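Local coordinates for protein phosphoacetylglucosamine mutase (Aspergillus lentulus, PDB 5OAW) that catalyses the interconversion of N-acetylglucosamine 6-phosphate and N-acetylglucosamine 1-phosphate, a step on the route to UDP-N-acetylglucosamine, at residues G333-A338 against K364-A369; D307-L312 against V377-N382; G385-S390 against D419-A424; G285-I290 against G426-D431; T337-G342 against A512-A517. All coordinates share one frame; numbering follows the deposited sequence.

Followed from the N terminus, the chain opens contact 4 at the metal loop 285-290, contact 2 at helix 306-323, then contacts 1 and 5, which share Thr337 and Ala338 at the end of strand 332-336. Contact 1 closes first, at helix 363-370, nested within contact 2, which closes at 377-382. Contact 3 follows in series, joining edge strand 385-389 to the turn after helix 408-420. Contact 4 then closes at 426-431, enclosing contacts 1, 2 and 3. Contact 5 ends at 512-517, enclosing contact 3 and crossing contacts 2 and 4. Contacts 1 to 3 lie within one sheet-and-helix domain, contact 4 ties it to the magnesium loop, and contact 5 to the C-terminal domain.

Contact 1. Residues G333-A338 against K364-A369; sequences GVVQTA and KHLHHA
In the helix that sets Leu366 and Ala369 against Val335, Lys364 O is gripped twice by His368: backbone N at 2.9 Å and ring ND1 at 3.0 Å approach from opposite faces of the carbonyl plane. This double grip, on the side of the helix turned from the strand, probably steadies the turn; across the contact no hydrogen bond forms, and methyl groups do most of the touching. Val335 leads, with CG1 anti to the backbone N, a torsion (chi1 166°) that brings CG1 to 3.5 Å from Leu366 CD2; the two branches lie alongside, pointing opposite ways. Both methyls of Val335 also reach Ala369 CB. Beyond them, Thr337 CG2 comes in across the Leu366 branch, 3.7 Å from CD2. Val334 and Gln336 instead meet Ile348 of helix 342-351, so the strand carries helices on both faces. Segment 364-369 runs nearly antiparallel to strand 333-336 (164°); helix 363-370 links parallel strands 356-358 and 375-379, the geometry of a beta-alpha-beta crossover in an alpha/beta/alpha sandwich.

Contact 2. Residues D307-L312 against V377-N382; sequences DRIATL and VYFEAN. With 16G (2-acetamido-2-deoxy-6-O-phosphono-alpha-D-glucopyranose), chain D.
Helix 306-323 lies on strand 375-379 with Ile309 and Ala310 packed against Phe379, an alpha/beta/alpha layering in which alternate strand residues serve opposite faces of the sheet: Val377 and Phe379 meet this helix, while Tyr378 meets helix 363-370. The tight part is apolar. Ile309 CG2, trans to N, comes down over one face of the Phe379 ring as a CH-pi contact, 3.9 Å from the centroid and offset toward the rim; the two side chains lie crosswise. Ala310 brings its CB to 3.7 Å from Phe379 CB, and its carbonyl O lies against Val377 CG1. Past the end of the strand the backbones stay close, but the contact turns polar and water-bridged: Asp307 OD2 touches Ala381 CB, yet it reaches Ala381 N through a water that donates to the carboxylate at 2.7 Å and accepts from the backbone N at 3.0 Å. The same turn carries Glu380 away from the helix into the substrate pocket, its side chain stretched out past CG. There each carboxylate oxygen takes one sugar hydroxyl: O3 of the bound N-acetylglucosamine 6-phosphate donates to Glu380 OE1 at 2.7 Å, and O4 to Glu380 OE2 at 2.6 Å.

Contact 3. Residues G385-S390 against D419-A424; sequences GTITFS and DLINQA
Three hydrogen bonds cross between strand 385-389 and the residues that follow helix 408-420, and two of them use the amide of Gln423. Its NE2 gives a proton to Ile387 O at 2.7 Å, close to the line of the carbonyl, while its OE1 takes one from Phe389 N at 2.8 Å. Bent at chi2 (-52°), the side chain folds back to present both ends of the amide to the strand; NE2 also reaches Ile421 O in a weak bond. The third bond is shorter: Thr386 OG1 donates to Asn422 O at 2.6 Å, coming in 31° off the plane of that carbonyl. Strand 385-389 is the outermost of its sheet within the chain, hydrogen-bonded on its inner side to strand 375-379, and Gln423 engages a backbone O and N as a further strand would, covering an edge of the alpha/beta domain. Van der Waals contacts fill in around the amide. Ile421 CG2 lies close against Thr386 OG1, at 3.1 Å, and touches Ile387 CB. The Phe389 ring offers its edge, with Ile421 CD1 near the ring plane at 3.9 Å from CE1 and Gln423 NE2 beside CD1. Within the turn itself, Asn422 OD1 accepts from Ala424 N at 3.0 Å in the carbonyl plane, an Asx turn; ND2 of the same amide bonds Asp427 OD2.

Contact 4. Residues G285-I290 against G426-D431; sequences GDADRI and GDAISD. With MG (magnesium ion), chain C.
The magnesium site of the phosphomutase rests on a loop whose Asp288 and Ala287 touch the N-terminal end of helix 428-441. Asp286 OD1 and Asp288 OD2 bind the ion at 2.2 Å and 2.0 Å, and Asp284 and the phosphoserine at position 69 complete the site. Both aspartates hold CG on the side of CB flanked by N and C (chi1 66° and 65°), turning their carboxylates to the metal. Between them Ala287 turns its carbonyl to the helix: O accepts from Ala428 N at 3.2 Å, from above the carbonyl plane. Ala428 CB packs against the same carbonyl and against Ile290 CB at 3.8 Å, while Ile290 CG2 touches Asp431 CB. Gly426 brings its O within 3.4 Å of Asp288 CB. Asp427 is the N-cap; its OD1 accepts from Ser430 N at 3.2 Å in a straight bond (177°) from above the carboxylate plane, and weakly from Ile429 N, while OD2 bonds Tyr191. The backbone N of Ala428 thus serves the metal loop and those of Ile429 and Ser430 the cap, which suggests that the helix start helps to position the residue between two magnesium ligands and may, through its dipole, temper the negative charge gathered there.

Contact 5. Residues T337-G342 against A512-A517; sequences TAYANG and AVRVYA. With 16G (2-acetamido-2-deoxy-6-O-phosphono-alpha-D-glucopyranose), chain D.
The ring of Tyr339 turns its edge toward the face of Tyr516 in an offset edge-to-face pair, planes 80° apart and centroids 6.0 Å from each other. In the ring plane of Tyr339, at its edge, lies Thr337 OG1, and Tyr339 CD2 sits 3.8 Å from Tyr516 CB. Farther along, the Asn341 amide stands nearly perpendicular to the Tyr516 ring, with ND2 beside the hydroxyl; ND2 is held by Leu456 O and the hydroxyl by Glu518. Arg514 is the third flat group. Its aliphatic chain, extended from CG to NE, passes the Tyr339 hydroxyl, which lies 3.6 Å from Arg514 CB. The guanidinium then meets the phosphate edge-on: NE donates to O2P of the bound sugar phosphate at 2.7 Å and NH2 to its O1P at 2.9 Å, a fork that fixes the rotation of the group. Tyr339 OH also bonds Arg505, another residue of the ligand pocket, and a water 2.8 Å away that gives a weak bond to Arg514 O. The loop 337-341, with the first residue of helix 342-351, therefore lies on one face of the C-terminal sheet, in which strand 513-518 is central between 458-463 and 501-506, while Val513, Val515 and Ala517 turn to helix 522-539.

Contact 1. Residues G333-A338 against K364-A369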
# COMPACT_ATOMS: atom_id res chain seq x y z
N GLY A 333 12.32 -3.48 13.74
CA GLY A 333 11.73 -4.73 13.29
C GLY A 333 11.19 -4.76 11.88
O GLY A 333 10.92 -3.72 11.27
N VAL A 334 11.05 -5.98 11.36
CA VAL A 334 10.36 -6.25 10.10
C VAL A 334 9.03 -6.98 10.35
O VAL A 334 8.96 -7.99 11.06
CB VAL A 334 11.22 -7.05 9.10
CG1 VAL A 334 10.60 -6.99 7.70
CG2 VAL A 334 12.65 -6.53 9.06
N VAL A 335 7.99 -6.46 9.71
CA VAL A 335 6.65 -6.97 9.83
C VAL A 335 6.30 -7.64 8.49
O VAL A 335 6.43 -7.01 7.42
CB VAL A 335 5.69 -5.81 10.19
CG1 VAL A 335 4.25 -6.19 10.00
CG2 VAL A 335 5.91 -5.36 11.63
N GLN A 336 5.90 -8.92 8.56
CA GLN A 336 5.64 -9.77 7.40
C GLN A 336 4.27 -10.44 7.49
O GLN A 336 3.63 -10.44 8.54
CB GLN A 336 6.71 -10.87 7.27
CG GLN A 336 8.15 -10.37 7.10
CD GLN A 336 9.15 -11.50 6.88
OE1 GLN A 336 9.75 -11.62 5.80
NE2 GLN A 336 9.34 -12.34 7.89
N THR A 337 3.80 -10.97 6.37
CA THR A 337 2.68 -11.91 6.40
C THR A 337 3.26 -13.31 6.19
O THR A 337 4.46 -13.47 5.96
CB THR A 337 1.62 -11.61 5.32
OG1 THR A 337 2.17 -11.87 4.02
CG2 THR A 337 1.13 -10.17 5.40
N ALA A 338 2.38 -14.31 6.24
CA ALA A 338 2.75 -15.71 6.03
C ALA A 338 3.30 -16.03 4.62
O ALA A 338 4.08 -16.98 4.46
CB ALA A 338 1.54 -16.57 6.33
N LYS A 364 -3.81 -2.77 7.07
CA LYS A 364 -4.16 -2.35 8.43
C LYS A 364 -3.38 -3.10 9.49
O LYS A 364 -2.77 -2.48 10.35
CB LYS A 364 -5.65 -2.54 8.69
CG LYS A 364 -6.37 -1.25 8.97
CD LYS A 364 -6.92 -0.63 7.69
CE LYS A 364 -7.46 0.75 8.01
NZ LYS A 364 -8.33 0.76 9.23
N HIS A 365 -3.38 -4.43 9.39
CA HIS A 365 -2.68 -5.27 10.35
C HIS A 365 -1.16 -5.10 10.31
O HIS A 365 -0.51 -5.16 11.36
CB HIS A 365 -3.09 -6.73 10.19
CG HIS A 365 -4.57 -6.95 10.26
ND1 HIS A 365 -5.32 -6.68 11.40
CD2 HIS A 365 -5.46 -7.39 9.34
CE1 HIS A 365 -6.59 -6.95 11.16
NE2 HIS A 365 -6.70 -7.39 9.92
N LEU A 366 -0.59 -4.89 9.12
CA LEU A 366 0.85 -4.73 9.03
C LEU A 366 1.26 -3.37 9.57
O LEU A 366 2.23 -3.28 10.32
CB LEU A 366 1.38 -4.94 7.60
CG LEU A 366 1.32 -6.28 6.88
CD1 LEU A 366 2.23 -6.25 5.69
CD2 LEU A 366 1.81 -7.39 7.78
N HIS A 367 0.51 -2.33 9.19
CA HIS A 367 0.71 -0.96 9.70
C HIS A 367 0.60 -0.94 11.23
O HIS A 367 1.47 -0.37 11.91
CB HIS A 367 -0.30 0.01 9.09
CG HIS A 367 0.14 1.44 9.12
ND1 HIS A 367 0.35 2.13 10.30
CD2 HIS A 367 0.40 2.31 8.12
CE1 HIS A 367 0.73 3.36 10.02
NE2 HIS A 367 0.78 3.49 8.71
N HIS A 368 -0.45 -1.57 11.76
CA HIS A 368 -0.65 -1.68 13.20
C HIS A 368 0.51 -2.36 13.90
O HIS A 368 0.97 -1.87 14.93
CB HIS A 368 -1.96 -2.38 13.51
CG HIS A 368 -3.11 -1.44 13.71
ND1 HIS A 368 -4.08 -1.23 12.75
CD2 HIS A 368 -3.45 -0.65 14.76
CE1 HIS A 368 -4.96 -0.36 13.20
NE2 HIS A 368 -4.60 0.01 14.41
N ALA A 369 1.01 -3.47 13.34
CA ALA A 369 2.13 -4.19 13.95
C ALA A 369 3.45 -3.42 13.88
O ALA A 369 4.26 -3.47 14.82
CB ALA A 369 2.28 -5.57 13.35

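Contact 2. Residues D307-L312 against V377-N382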
# COMPACT_ATOMS: atom_id res chain seq x y z
N ASP A 307 8.74 -8.12 -0.54
CA ASP A 307 9.51 -8.79 0.49
C ASP A 307 11.01 -8.62 0.32
O ASP A 307 11.75 -8.57 1.31
CB ASP A 307 9.11 -10.25 0.59
CG ASP A 307 7.82 -10.42 1.35
OD1 ASP A 307 7.77 -9.95 2.51
OD2 ASP A 307 6.85 -11.00 0.78
N ARG A 308 11.43 -8.48 -0.92
CA ARG A 308 12.81 -8.18 -1.27
C ARG A 308 13.18 -6.71 -0.99
O ARG A 308 14.32 -6.40 -0.59
CB ARG A 308 13.01 -8.55 -2.74
CG ARG A 308 14.32 -9.23 -3.01
CD ARG A 308 14.24 -10.74 -2.89
NE ARG A 308 15.55 -11.19 -2.46
CZ ARG A 308 16.13 -12.35 -2.76
NH1 ARG A 308 15.52 -13.26 -3.52
NH2 ARG A 308 17.33 -12.58 -2.29
N ILE A 309 12.23 -5.80 -1.21
CA ILE A 309 12.40 -4.40 -0.82
C ILE A 309 12.44 -4.28 0.72
O ILE A 309 13.26 -3.53 1.27
CB ILE A 309 11.29 -3.49 -1.41
CG1 ILE A 309 11.36 -3.50 -2.95
CG2 ILE A 309 11.43 -2.06 -0.90
CD1 ILE A 309 10.06 -3.09 -3.64
N ALA A 310 11.57 -5.03 1.39
CA ALA A 310 11.55 -5.11 2.85
C ALA A 310 12.90 -5.48 3.43
O ALA A 310 13.37 -4.82 4.34
CB ALA A 310 10.47 -6.09 3.32
N THR A 311 13.54 -6.51 2.89
CA THR A 311 14.84 -6.97 3.41
C THR A 311 15.95 -6.01 3.07
O THR A 311 16.84 -5.79 3.88
CB THR A 311 15.21 -8.42 2.98
OG1 THR A 311 15.13 -8.54 1.56
CG2 THR A 311 14.26 -9.42 3.63
N LEU A 312 15.87 -5.41 1.88
CA LEU A 312 16.82 -4.37 1.46
C LEU A 312 16.76 -3.18 2.42
O LEU A 312 17.80 -2.78 2.95
CB LEU A 312 16.55 -3.91 0.03
CG LEU A 312 17.53 -2.88 -0.56
CD1 LEU A 312 18.90 -3.49 -0.84
CD2 LEU A 312 16.96 -2.25 -1.82
N VAL A 377 9.64 -1.73 9.55
CA VAL A 377 9.61 -2.00 8.11
C VAL A 377 8.47 -3.00 7.86
O VAL A 377 8.45 -4.06 8.45
CB VAL A 377 10.97 -2.58 7.63
CG1 VAL A 377 10.96 -2.85 6.13
CG2 VAL A 377 12.13 -1.66 8.02
N TYR A 378 7.49 -2.63 7.02
CA TYR A 378 6.45 -3.57 6.58
C TYR A 378 6.20 -3.43 5.09
O TYR A 378 6.01 -2.32 4.60
CB TYR A 378 5.16 -3.41 7.38
CG TYR A 378 4.27 -2.22 7.02
CD1 TYR A 378 3.27 -2.34 6.07
CD2 TYR A 378 4.44 -0.99 7.65
CE1 TYR A 378 2.45 -1.27 5.74
CE2 TYR A 378 3.62 0.09 7.33
CZ TYR A 378 2.63 -0.06 6.37
OH TYR A 378 1.80 0.99 6.03
N PHE A 379 6.26 -4.55 4.39
CA PHE A 379 5.96 -4.64 2.96
C PHE A 379 5.23 -5.96 2.73
O PHE A 379 5.56 -6.96 3.36
CB PHE A 379 7.24 -4.66 2.11
CG PHE A 379 7.76 -3.30 1.76
CD1 PHE A 379 8.58 -2.60 2.66
CD2 PHE A 379 7.45 -2.72 0.54
CE1 PHE A 379 9.07 -1.33 2.34
CE2 PHE A 379 7.94 -1.45 0.21
CZ PHE A 379 8.74 -0.76 1.11
N GLU A 380 4.25 -5.94 1.83
CA GLU A 380 3.71 -7.18 1.27
C GLU A 380 4.44 -7.48 -0.03
O GLU A 380 5.07 -6.57 -0.62
CB GLU A 380 2.19 -7.08 1.10
CG GLU A 380 1.46 -7.26 2.42
CD GLU A 380 -0.03 -7.05 2.32
OE1 GLU A 380 -0.45 -5.88 2.08
OE2 GLU A 380 -0.78 -8.04 2.52
N ALA A 381 4.38 -8.74 -0.47
CA ALA A 381 5.03 -9.18 -1.71
C ALA A 381 4.58 -8.36 -2.94
O ALA A 381 5.41 -8.05 -3.82
CB ALA A 381 4.83 -10.68 -1.96
N ASN A 382 3.30 -8.00 -2.96
CA ASN A 382 2.71 -7.20 -4.05
C ASN A 382 3.34 -5.79 -4.21
O ASN A 382 3.04 -5.06 -5.17
CB ASN A 382 1.17 -7.12 -3.90
CG ASN A 382 0.72 -6.37 -2.64
OD1 ASN A 382 1.52 -5.78 -1.91
ND2 ASN A 382 -0.58 -6.40 -2.38
C1 16G D . -6.27 -6.52 0.11
C2 16G D . -5.29 -5.85 1.10
C3 16G D . -3.87 -6.41 0.98
C4 16G D . -3.87 -7.95 0.97
C5 16G D . -4.84 -8.52 -0.06
C6 16G D . -4.95 -10.00 0.19
C7 16G D . -5.54 -3.52 1.85
C8 16G D . -5.56 -2.05 1.39
N2 16G D . -5.30 -4.40 0.87
O1 16G D . -6.05 -6.05 -1.23
O3 16G D . -3.10 -6.00 2.11
O4 16G D . -2.57 -8.39 0.68
O5 16G D . -6.20 -7.98 0.09
O6 16G D . -5.92 -10.54 -0.67
O7 16G D . -5.68 -3.83 3.04
P 16G D . -6.58 -11.92 -0.32
O1P 16G D . -7.51 -12.22 -1.55
O2P 16G D . -5.35 -13.00 -0.37
O3P 16G D . -7.35 -11.95 0.97
O HOH W 1 4.25 -11.15 1.31

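Contact 3. Residues G385-S390 against D419-A424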
# COMPACT_ATOMS: atom_id res chain seq x y z
N GLY A 385 4.11 -1.06 0.79
CA GLY A 385 4.63 -0.95 2.14
C GLY A 385 5.42 0.30 2.43
O GLY A 385 5.70 1.07 1.52
N THR A 386 5.78 0.48 3.70
CA THR A 386 6.54 1.63 4.14
C THR A 386 7.36 1.32 5.41
O THR A 386 7.34 0.18 5.89
CB THR A 386 5.64 2.91 4.27
OG1 THR A 386 6.47 4.08 4.32
CG2 THR A 386 4.73 2.86 5.48
N ILE A 387 8.09 2.32 5.92
CA ILE A 387 8.84 2.22 7.16
C ILE A 387 8.24 3.24 8.11
O ILE A 387 8.23 4.44 7.83
CB ILE A 387 10.37 2.45 6.98
CG1 ILE A 387 11.03 1.40 6.09
CG2 ILE A 387 11.09 2.35 8.32
CD1 ILE A 387 10.94 1.63 4.61
N THR A 388 7.75 2.73 9.24
CA THR A 388 7.10 3.50 10.30
C THR A 388 8.17 4.06 11.24
O THR A 388 9.06 3.32 11.67
CB THR A 388 6.11 2.57 11.04
OG1 THR A 388 4.85 2.62 10.37
CG2 THR A 388 5.92 2.98 12.48
N PHE A 389 8.09 5.35 11.54
CA PHE A 389 8.96 5.98 12.53
C PHE A 389 8.12 6.50 13.69
O PHE A 389 7.21 7.29 13.48
CB PHE A 389 9.79 7.10 11.92
CG PHE A 389 10.83 6.61 10.96
CD1 PHE A 389 10.59 6.62 9.59
CD2 PHE A 389 12.05 6.12 11.42
CE1 PHE A 389 11.54 6.15 8.69
CE2 PHE A 389 13.01 5.65 10.54
CZ PHE A 389 12.75 5.67 9.16
N SER A 390 8.43 6.03 14.90
CA SER A 390 7.64 6.40 16.06
C SER A 390 8.09 7.76 16.58
O SER A 390 9.20 8.21 16.28
CB SER A 390 7.75 5.32 17.15
OG SER A 390 8.95 5.45 17.90
N ASP A 419 11.93 11.96 6.28
CA ASP A 419 11.24 12.87 5.37
C ASP A 419 10.98 12.24 4.00
O ASP A 419 9.94 12.51 3.39
CB ASP A 419 11.99 14.20 5.25
CG ASP A 419 12.03 14.95 6.57
OD1 ASP A 419 11.06 14.87 7.35
OD2 ASP A 419 13.05 15.63 6.83
N LEU A 420 11.89 11.37 3.54
CA LEU A 420 11.75 10.65 2.28
C LEU A 420 10.67 9.57 2.28
O LEU A 420 9.98 9.38 1.29
CB LEU A 420 13.10 10.02 1.85
CG LEU A 420 13.11 9.48 0.41
CD1 LEU A 420 13.19 10.59 -0.63
CD2 LEU A 420 14.22 8.46 0.20
N ILE A 421 10.56 8.85 3.39
CA ILE A 421 9.66 7.73 3.48
C ILE A 421 8.30 8.23 3.93
O ILE A 421 8.16 8.87 4.97
CB ILE A 421 10.23 6.66 4.44
CG1 ILE A 421 11.55 6.11 3.87
CG2 ILE A 421 9.25 5.52 4.64
CD1 ILE A 421 12.48 5.54 4.93
N ASN A 422 7.29 7.94 3.13
CA ASN A 422 5.93 8.35 3.40
C ASN A 422 5.37 7.57 4.59
O ASN A 422 5.23 6.36 4.55
CB ASN A 422 5.08 8.14 2.14
CG ASN A 422 3.72 8.81 2.21
OD1 ASN A 422 2.99 8.69 3.20
ND2 ASN A 422 3.34 9.47 1.12
N GLN A 423 5.05 8.33 5.64
CA GLN A 423 4.55 7.83 6.90
C GLN A 423 3.06 7.54 6.91
O GLN A 423 2.60 6.73 7.73
CB GLN A 423 4.85 8.85 8.01
CG GLN A 423 6.32 8.99 8.38
CD GLN A 423 6.94 7.65 8.69
OE1 GLN A 423 6.74 7.09 9.76
NE2 GLN A 423 7.69 7.13 7.73
N ALA A 424 2.31 8.23 6.05
CA ALA A 424 0.86 8.10 6.04
C ALA A 424 0.45 6.78 5.40
O ALA A 424 -0.43 6.08 5.92
CB ALA A 424 0.20 9.26 5.32

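Contact 4. Residues G285-I290 against G426-D431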
# COMPACT_ATOMS: atom_id res chain seq x y z
N GLY A 285 -1.45 1.20 -10.87
CA GLY A 285 -2.23 2.30 -11.44
C GLY A 285 -2.34 3.56 -10.60
O GLY A 285 -2.37 4.66 -11.15
N ASP A 286 -2.39 3.40 -9.27
CA ASP A 286 -2.51 4.56 -8.37
C ASP A 286 -1.22 4.81 -7.59
O ASP A 286 -1.19 5.63 -6.66
CB ASP A 286 -3.75 4.46 -7.46
CG ASP A 286 -3.68 3.30 -6.47
OD1 ASP A 286 -2.85 2.37 -6.66
OD2 ASP A 286 -4.47 3.29 -5.49
N ALA A 287 -0.17 4.10 -8.00
CA ALA A 287 1.20 4.27 -7.55
C ALA A 287 1.43 4.18 -6.03
O ALA A 287 2.20 4.95 -5.45
CB ALA A 287 1.81 5.55 -8.14
N ASP A 288 0.77 3.22 -5.40
CA ASP A 288 1.08 2.82 -4.03
C ASP A 288 1.66 1.39 -3.94
O ASP A 288 1.73 0.81 -2.86
CB ASP A 288 -0.15 3.00 -3.14
CG ASP A 288 -1.30 2.06 -3.51
OD1 ASP A 288 -2.27 1.95 -2.72
OD2 ASP A 288 -1.26 1.44 -4.59
N ARG A 289 2.07 0.84 -5.08
CA ARG A 289 2.75 -0.47 -5.14
C ARG A 289 3.89 -0.40 -6.14
O ARG A 289 3.73 0.09 -7.26
CB ARG A 289 1.80 -1.59 -5.57
CG ARG A 289 0.79 -2.01 -4.51
CD ARG A 289 -0.38 -2.73 -5.15
NE ARG A 289 0.09 -3.91 -5.85
CZ ARG A 289 -0.68 -4.86 -6.35
NH1 ARG A 289 -2.00 -4.80 -6.23
NH2 ARG A 289 -0.12 -5.89 -6.96
N ILE A 290 5.03 -0.90 -5.72
CA ILE A 290 6.20 -0.98 -6.59
C ILE A 290 6.89 -2.34 -6.42
O ILE A 290 6.87 -2.92 -5.34
CB ILE A 290 7.19 0.18 -6.34
CG1 ILE A 290 8.32 0.17 -7.38
CG2 ILE A 290 7.72 0.15 -4.90
CD1 ILE A 290 9.25 1.36 -7.33
N GLY A 426 1.99 3.47 2.41
CA GLY A 426 2.99 2.91 1.48
C GLY A 426 2.87 3.59 0.12
O GLY A 426 1.76 3.79 -0.38
N ASP A 427 4.02 3.94 -0.46
CA ASP A 427 4.11 4.95 -1.54
C ASP A 427 5.21 4.57 -2.51
O ASP A 427 6.41 4.63 -2.18
CB ASP A 427 4.38 6.33 -0.90
CG ASP A 427 4.60 7.47 -1.92
OD1 ASP A 427 4.88 7.27 -3.12
OD2 ASP A 427 4.54 8.63 -1.46
N ALA A 428 4.80 4.22 -3.72
CA ALA A 428 5.69 3.63 -4.72
C ALA A 428 6.84 4.53 -5.13
O ALA A 428 7.98 4.07 -5.29
CB ALA A 428 4.89 3.19 -5.94
N ILE A 429 6.55 5.83 -5.28
CA ILE A 429 7.56 6.80 -5.70
C ILE A 429 8.58 7.02 -4.58
O ILE A 429 9.79 7.07 -4.82
CB ILE A 429 6.89 8.11 -6.20
CG1 ILE A 429 6.24 7.87 -7.58
CG2 ILE A 429 7.90 9.26 -6.26
CD1 ILE A 429 5.21 8.90 -8.00
N SER A 430 8.06 7.12 -3.36
CA SER A 430 8.87 7.21 -2.17
C SER A 430 9.76 5.96 -2.07
O SER A 430 11.01 6.06 -2.00
CB SER A 430 7.93 7.36 -0.97
OG SER A 430 8.62 7.58 0.23
N ASP A 431 9.13 4.78 -2.14
CA ASP A 431 9.84 3.48 -2.07
C ASP A 431 10.92 3.31 -3.16
O ASP A 431 11.99 2.75 -2.90
CB ASP A 431 8.85 2.29 -2.10
CG ASP A 431 7.95 2.23 -0.86
OD1 ASP A 431 8.26 2.87 0.18
OD2 ASP A 431 6.91 1.55 -0.94
MG MG C . -2.83 0.57 -5.44
O HOH W 2 4.35 1.04 -1.27

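Contact 5. Residues T337-G342 against A512-A517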
# COMPACT_ATOMS: atom_id res chain seq x y z
N THR A 337 3.80 -10.97 6.37
CA THR A 337 2.68 -11.91 6.40
C THR A 337 3.26 -13.31 6.19
O THR A 337 4.46 -13.47 5.96
CB THR A 337 1.62 -11.61 5.32
OG1 THR A 337 2.17 -11.87 4.02
CG2 THR A 337 1.13 -10.17 5.40
N ALA A 338 2.38 -14.31 6.24
CA ALA A 338 2.75 -15.71 6.03
C ALA A 338 3.30 -16.03 4.62
O ALA A 338 4.08 -16.98 4.46
CB ALA A 338 1.54 -16.57 6.33
N TYR A 339 2.89 -15.24 3.62
CA TYR A 339 3.34 -15.40 2.22
C TYR A 339 4.80 -15.04 1.97
O TYR A 339 5.36 -15.42 0.93
CB TYR A 339 2.46 -14.59 1.30
CG TYR A 339 1.04 -15.07 1.27
CD1 TYR A 339 0.05 -14.46 2.06
CD2 TYR A 339 0.68 -16.18 0.47
CE1 TYR A 339 -1.27 -14.91 2.04
CE2 TYR A 339 -0.64 -16.64 0.45
CZ TYR A 339 -1.61 -16.01 1.22
OH TYR A 339 -2.91 -16.46 1.19
N ALA A 340 5.41 -14.30 2.90
CA ALA A 340 6.81 -13.95 2.83
C ALA A 340 7.64 -15.22 2.74
O ALA A 340 7.45 -16.15 3.54
CB ALA A 340 7.21 -13.15 4.06
N ASN A 341 8.54 -15.27 1.76
CA ASN A 341 9.38 -16.44 1.60
C ASN A 341 10.16 -16.72 2.86
O ASN A 341 10.78 -15.81 3.42
CB ASN A 341 10.32 -16.28 0.42
CG ASN A 341 10.88 -17.60 -0.03
OD1 ASN A 341 11.84 -18.12 0.55
ND2 ASN A 341 10.27 -18.18 -1.06
N GLY A 342 10.14 -17.98 3.30
CA GLY A 342 10.87 -18.42 4.50
C GLY A 342 12.33 -18.00 4.55
O GLY A 342 12.87 -17.77 5.64
N ALA A 512 -12.47 -18.04 -3.26
CA ALA A 512 -11.58 -19.21 -3.24
C ALA A 512 -10.76 -19.22 -1.96
O ALA A 512 -10.63 -18.19 -1.29
CB ALA A 512 -10.63 -19.16 -4.44
N VAL A 513 -10.22 -20.39 -1.61
CA VAL A 513 -9.12 -20.44 -0.64
C VAL A 513 -7.78 -20.43 -1.39
O VAL A 513 -7.66 -20.96 -2.49
CB VAL A 513 -9.24 -21.53 0.50
CG1 VAL A 513 -10.50 -22.38 0.41
CG2 VAL A 513 -7.98 -22.39 0.64
N ARG A 514 -6.80 -19.76 -0.79
CA ARG A 514 -5.46 -19.71 -1.33
C ARG A 514 -4.58 -20.68 -0.57
O ARG A 514 -4.62 -20.72 0.66
CB ARG A 514 -4.87 -18.32 -1.19
CG ARG A 514 -5.66 -17.20 -1.81
CD ARG A 514 -4.73 -16.00 -1.96
NE ARG A 514 -5.41 -14.80 -2.41
CZ ARG A 514 -5.82 -14.56 -3.66
NH1 ARG A 514 -5.64 -15.47 -4.63
NH2 ARG A 514 -6.43 -13.42 -3.93
N VAL A 515 -3.78 -21.43 -1.33
CA VAL A 515 -2.73 -22.29 -0.81
C VAL A 515 -1.39 -21.70 -1.22
O VAL A 515 -1.16 -21.39 -2.41
CB VAL A 515 -2.84 -23.72 -1.40
CG1 VAL A 515 -1.69 -24.61 -0.94
CG2 VAL A 515 -4.20 -24.33 -1.07
N TYR A 516 -0.51 -21.55 -0.25
CA TYR A 516 0.89 -21.26 -0.53
C TYR A 516 1.72 -22.41 -0.01
O TYR A 516 1.44 -22.95 1.05
CB TYR A 516 1.30 -19.95 0.15
CG TYR A 516 2.79 -19.67 0.14
CD1 TYR A 516 3.37 -18.93 -0.89
CD2 TYR A 516 3.62 -20.12 1.17
CE1 TYR A 516 4.73 -18.65 -0.90
CE2 TYR A 516 4.99 -19.87 1.16
CZ TYR A 516 5.53 -19.13 0.13
OH TYR A 516 6.88 -18.87 0.10
N ALA A 517 2.77 -22.76 -0.76
CA ALA A 517 3.75 -23.72 -0.30
C ALA A 517 5.16 -23.38 -0.75
O ALA A 517 5.36 -22.83 -1.83
CB ALA A 517 3.38 -25.13 -0.75
C1 16G D . -6.27 -6.52 0.11
C2 16G D . -5.29 -5.85 1.10
C3 16G D . -3.87 -6.41 0.98
C4 16G D . -3.87 -7.95 0.97
C5 16G D . -4.84 -8.52 -0.06
C6 16G D . -4.95 -10.00 0.19
C7 16G D . -5.54 -3.52 1.85
C8 16G D . -5.56 -2.05 1.39
N2 16G D . -5.30 -4.40 0.87
O1 16G D . -6.05 -6.05 -1.23
O3 16G D . -3.10 -6.00 2.11
O4 16G D . -2.57 -8.39 0.68
O5 16G D . -6.20 -7.98 0.09
O6 16G D . -5.92 -10.54 -0.67
O7 16G D . -5.68 -3.83 3.04
P 16G D . -6.58 -11.92 -0.32
O1P 16G D . -7.51 -12.22 -1.55
O2P 16G D . -5.35 -13.00 -0.37
O3P 16G D . -7.35 -11.95 0.97
O HOH W 3 -2.43 -19.17 1.35